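Local coordinates for periplasmic divalent cation tolerance protein (Synechococcus elongatus, PDB 6GDX), which is of uncertain function, a PII-like trimer that may bind copper and may carry small molecules or act in signalling, at residues V44-L49 with Q83-K88. Residues are numbered along the deposited sequence; the frame is centred on the assembly and turned at random.
Sequences VEAQQL and QQMSFK
Met85 reaches from the strand to the helix and meets it with its last two atoms. Its SD lies 3.9 Å from Leu49 CD2 and 4.0 Å from Ala46 CB, while its CE comes 3.4 Å from Ala46 O, a methyl resting against a helix carbonyl. The bend at chi3 (70°), after an extended chi2, turns CE from the line of the chain toward that carbonyl. The Leu49 and Met85 side chains cross at about a right angle; CD2 of Leu49 meets SD, and CB of Leu49 lies 4.2 Å from CE of Met85. That CD2 approaches Phe87 edge-on, close to the plane of the ring, 4.2 Å from CZ. At the start of the strand segment, Gln83 contributes the aliphatic base of its side chain, CB and CG, with its CB 3.9 Å from Ala46 CB, beside the nearest CA pair. Mostly apolar, the packing sets helix 43-55 on strand 76-90, with segment axes 9.1 Å apart and only 16° from parallel, as expected where the first helix of a ferredoxin-like fold lies along its antiparallel sheet. Replacing Met85 by an alanine removes SD and CE, which would probably leave a gap between Ala46 and Leu49 and take the methyl from Ala46 O. Further out, Leu49 also packs on Trp100 and Leu101 of helix 91-104, and Phe87 on Leu97, joining both helices over one face of the sheet. Backbone hydrogen bonds of Gln83, Met85 and Phe87 with Val40, Thr38 and Leu36 fix the strand that presents these side chains. At the start of the helix, Thr42 OG1 accepts a hydrogen bond from Glu45 N, and Glu45 OE1 accepts one from Ser41 N.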
ATOM      1  N   VAL B  44       2.191  -4.883  19.867  1.00 11.56           N
ATOM      2  CA  VAL B  44       3.469  -5.183  20.494  1.00 12.73           C
ATOM      3  C   VAL B  44       4.358  -6.054  19.605  1.00 12.30           C
ATOM      4  O   VAL B  44       5.539  -5.797  19.470  1.00 13.08           O
ATOM      5  CB  VAL B  44       3.233  -5.853  21.877  1.00 15.35           C
ATOM      6  CG1 VAL B  44       4.513  -6.504  22.413  1.00 16.95           C
ATOM      7  CG2 VAL B  44       2.665  -4.847  22.877  1.00 16.79           C
ATOM      8  N   GLU B  45       3.783  -7.088  19.026  1.00 11.46           N
ATOM      9  CA  GLU B  45       4.558  -7.918  18.115  1.00 11.65           C
ATOM     10  C   GLU B  45       5.162  -7.099  16.966  1.00 10.53           C
ATOM     11  O   GLU B  45       6.319  -7.294  16.579  1.00 11.15           O
ATOM     12  CB  GLU B  45       3.701  -9.025  17.484  1.00 12.55           C
ATOM     13  CG  GLU B  45       3.353 -10.185  18.390  1.00 14.43           C
ATOM     14  CD  GLU B  45       2.318 -11.136  17.788  1.00 16.21           C
ATOM     15  OE1 GLU B  45       1.622 -10.802  16.796  1.00 15.61           O
ATOM     16  OE2 GLU B  45       2.192 -12.283  18.315  1.00 17.59           O
ATOM     17  N   ALA B  46       4.339  -6.237  16.405  1.00  9.82           N
ATOM     18  CA  ALA B  46       4.786  -5.446  15.274  1.00  9.62           C
ATOM     19  C   ALA B  46       5.905  -4.497  15.666  1.00  9.48           C
ATOM     20  O   ALA B  46       6.889  -4.361  14.947  1.00  9.74           O
ATOM     21  CB  ALA B  46       3.634  -4.683  14.685  1.00  9.57           C
ATOM     22  N   GLN B  47       5.749  -3.835  16.812  1.00  9.73           N
ATOM     23  CA  GLN B  47       6.753  -2.870  17.263  1.00 10.14           C
ATOM     24  C   GLN B  47       8.097  -3.594  17.511  1.00 10.72           C
ATOM     25  O   GLN B  47       9.146  -3.100  17.147  1.00 11.32           O
ATOM     26  CB  GLN B  47       6.267  -2.176  18.540  1.00 10.77           C
ATOM     27  CG  GLN B  47       5.111  -1.242  18.321  1.00 10.80           C
ATOM     28  CD  GLN B  47       4.502  -0.736  19.598  1.00 12.03           C
ATOM     29  OE1 GLN B  47       4.583  -1.394  20.649  1.00 13.64           O
ATOM     30  NE2 GLN B  47       3.875   0.435  19.536  1.00 12.92           N
ATOM     31  N   GLN B  48       8.037  -4.756  18.130  1.00 11.15           N
ATOM     32  CA  GLN B  48       9.235  -5.505  18.430  1.00 12.03           C
ATOM     33  C   GLN B  48       9.927  -6.005  17.174  1.00 11.81           C
ATOM     34  O   GLN B  48      11.175  -5.942  17.053  1.00 12.53           O
ATOM     35  CB  GLN B  48       8.905  -6.637  19.394  1.00 14.27           C
ATOM     36  CG  GLN B  48       8.585  -6.099  20.796  1.00 17.99           C
ATOM     37  CD  GLN B  48       8.286  -7.168  21.832  1.00 23.72           C
ATOM     38  OE1 GLN B  48       8.366  -8.363  21.555  1.00 30.39           O
ATOM     39  NE2 GLN B  48       7.951  -6.733  23.049  1.00 26.17           N
ATOM     40  N   LEU B  49       9.148  -6.514  16.226  1.00 10.84           N
ATOM     41  CA  LEU B  49       9.733  -7.043  14.994  1.00 10.78           C
ATOM     42  C   LEU B  49      10.327  -5.913  14.169  1.00 10.02           C
ATOM     43  O   LEU B  49      11.393  -6.069  13.582  1.00 11.31           O
ATOM     44  CB  LEU B  49       8.681  -7.793  14.204  1.00 11.29           C
ATOM     45  CG  LEU B  49       9.127  -8.641  13.031  1.00 12.80           C
ATOM     46  CD1 LEU B  49       9.990  -9.789  13.514  1.00 14.41           C
ATOM     47  CD2 LEU B  49       7.918  -9.160  12.257  1.00 13.25           C
ATOM     48  N   GLN B  83      -1.767  -6.333  12.384  1.00  9.34           N
ATOM     49  CA  GLN B  83      -0.971  -5.152  12.085  1.00  9.11           C
ATOM     50  C   GLN B  83      -0.330  -5.403  10.740  1.00  9.01           C
ATOM     51  O   GLN B  83       0.418  -6.384  10.578  1.00  9.95           O
ATOM     52  CB  GLN B  83       0.122  -4.955  13.121  1.00 10.01           C
ATOM     53  CG  GLN B  83      -0.435  -4.780  14.538  1.00 11.80           C
ATOM     54  CD  GLN B  83      -1.065  -3.426  14.771  1.00 14.11           C
ATOM     55  OE1 GLN B  83      -0.545  -2.406  14.338  1.00 17.96           O
ATOM     56  NE2 GLN B  83      -2.171  -3.402  15.476  1.00 15.29           N
ATOM     57  N   GLN B  84      -0.582  -4.533   9.772  1.00  8.55           N
ATOM     58  CA  GLN B  84       0.118  -4.567   8.504  1.00  8.54           C
ATOM     59  C   GLN B  84       1.474  -3.906   8.682  1.00  8.62           C
ATOM     60  O   GLN B  84       1.562  -2.766   9.156  1.00 10.11           O
ATOM     61  CB  GLN B  84      -0.682  -3.814   7.435  1.00  9.57           C
ATOM     62  CG  GLN B  84      -0.048  -3.790   6.053  1.00 10.70           C
ATOM     63  CD  GLN B  84      -0.125  -5.143   5.412  1.00 12.00           C
ATOM     64  OE1 GLN B  84      -1.228  -5.648   5.194  1.00 13.59           O
ATOM     65  NE2 GLN B  84       1.013  -5.774   5.143  1.00 13.93           N
ATOM     66  N   MET B  85       2.509  -4.571   8.226  1.00  8.38           N
ATOM     67  CA  MET B  85       3.863  -4.059   8.257  1.00  8.79           C
ATOM     68  C   MET B  85       4.405  -3.878   6.857  1.00  8.46           C
ATOM     69  O   MET B  85       4.125  -4.703   5.971  1.00 10.18           O
ATOM     70  CB  MET B  85       4.751  -5.014   9.043  1.00  9.50           C
ATOM     71  CG  MET B  85       4.221  -5.305  10.424  1.00 10.72           C
ATOM     72  SD  MET B  85       5.337  -6.342  11.424  1.00 11.13           S
ATOM     73  CE  MET B  85       6.659  -5.175  11.687  1.00 10.48           C
ATOM     74  N   SER B  86       5.136  -2.800   6.650  1.00  7.74           N
ATOM     75  CA  SER B  86       5.800  -2.512   5.389  1.00  8.39           C
ATOM     76  C   SER B  86       7.253  -2.203   5.679  1.00  8.22           C
ATOM     77  O   SER B  86       7.566  -1.183   6.313  1.00  9.08           O
ATOM     78  CB  SER B  86       5.127  -1.339   4.703  1.00  9.89           C
ATOM     79  OG  SER B  86       5.856  -0.918   3.588  1.00 13.13           O
ATOM     80  N   PHE B  87       8.121  -3.079   5.239  1.00  7.80           N
ATOM     81  CA  PHE B  87       9.563  -2.981   5.444  1.00  8.45           C
ATOM     82  C   PHE B  87      10.179  -2.372   4.189  1.00  8.56           C
ATOM     83  O   PHE B  87      10.061  -2.922   3.080  1.00  9.61           O
ATOM     84  CB  PHE B  87      10.200  -4.362   5.654  1.00  9.31           C
ATOM     85  CG  PHE B  87       9.797  -5.072   6.926  1.00  9.40           C
ATOM     86  CD1 PHE B  87       8.542  -5.654   7.075  1.00  9.86           C
ATOM     87  CD2 PHE B  87      10.691  -5.200   7.968  1.00 10.35           C
ATOM     88  CE1 PHE B  87       8.191  -6.297   8.241  1.00 10.16           C
ATOM     89  CE2 PHE B  87      10.348  -5.863   9.137  1.00 11.54           C
ATOM     90  CZ  PHE B  87       9.109  -6.442   9.265  1.00 10.71           C
ATOM     91  N   LYS B  88      10.865  -1.247   4.355  1.00  8.36           N
ATOM     92  CA  LYS B  88      11.565  -0.569   3.252  1.00  9.06           C
ATOM     93  C   LYS B  88      12.998  -1.046   3.245  1.00  8.87           C
ATOM     94  O   LYS B  88      13.749  -0.839   4.235  1.00 10.27           O
ATOM     95  CB  LYS B  88      11.580   0.939   3.462  1.00 10.74           C
ATOM     96  CG  LYS B  88      10.339   1.669   3.136  1.00 13.61           C
ATOM     97  CD  LYS B  88       9.183   1.235   3.969  1.00 14.61           C
ATOM     98  CE  LYS B  88       8.082   2.259   3.901  1.00 16.74           C
ATOM     99  NZ  LYS B  88       6.867   1.740   4.565  1.00 17.80           N
TER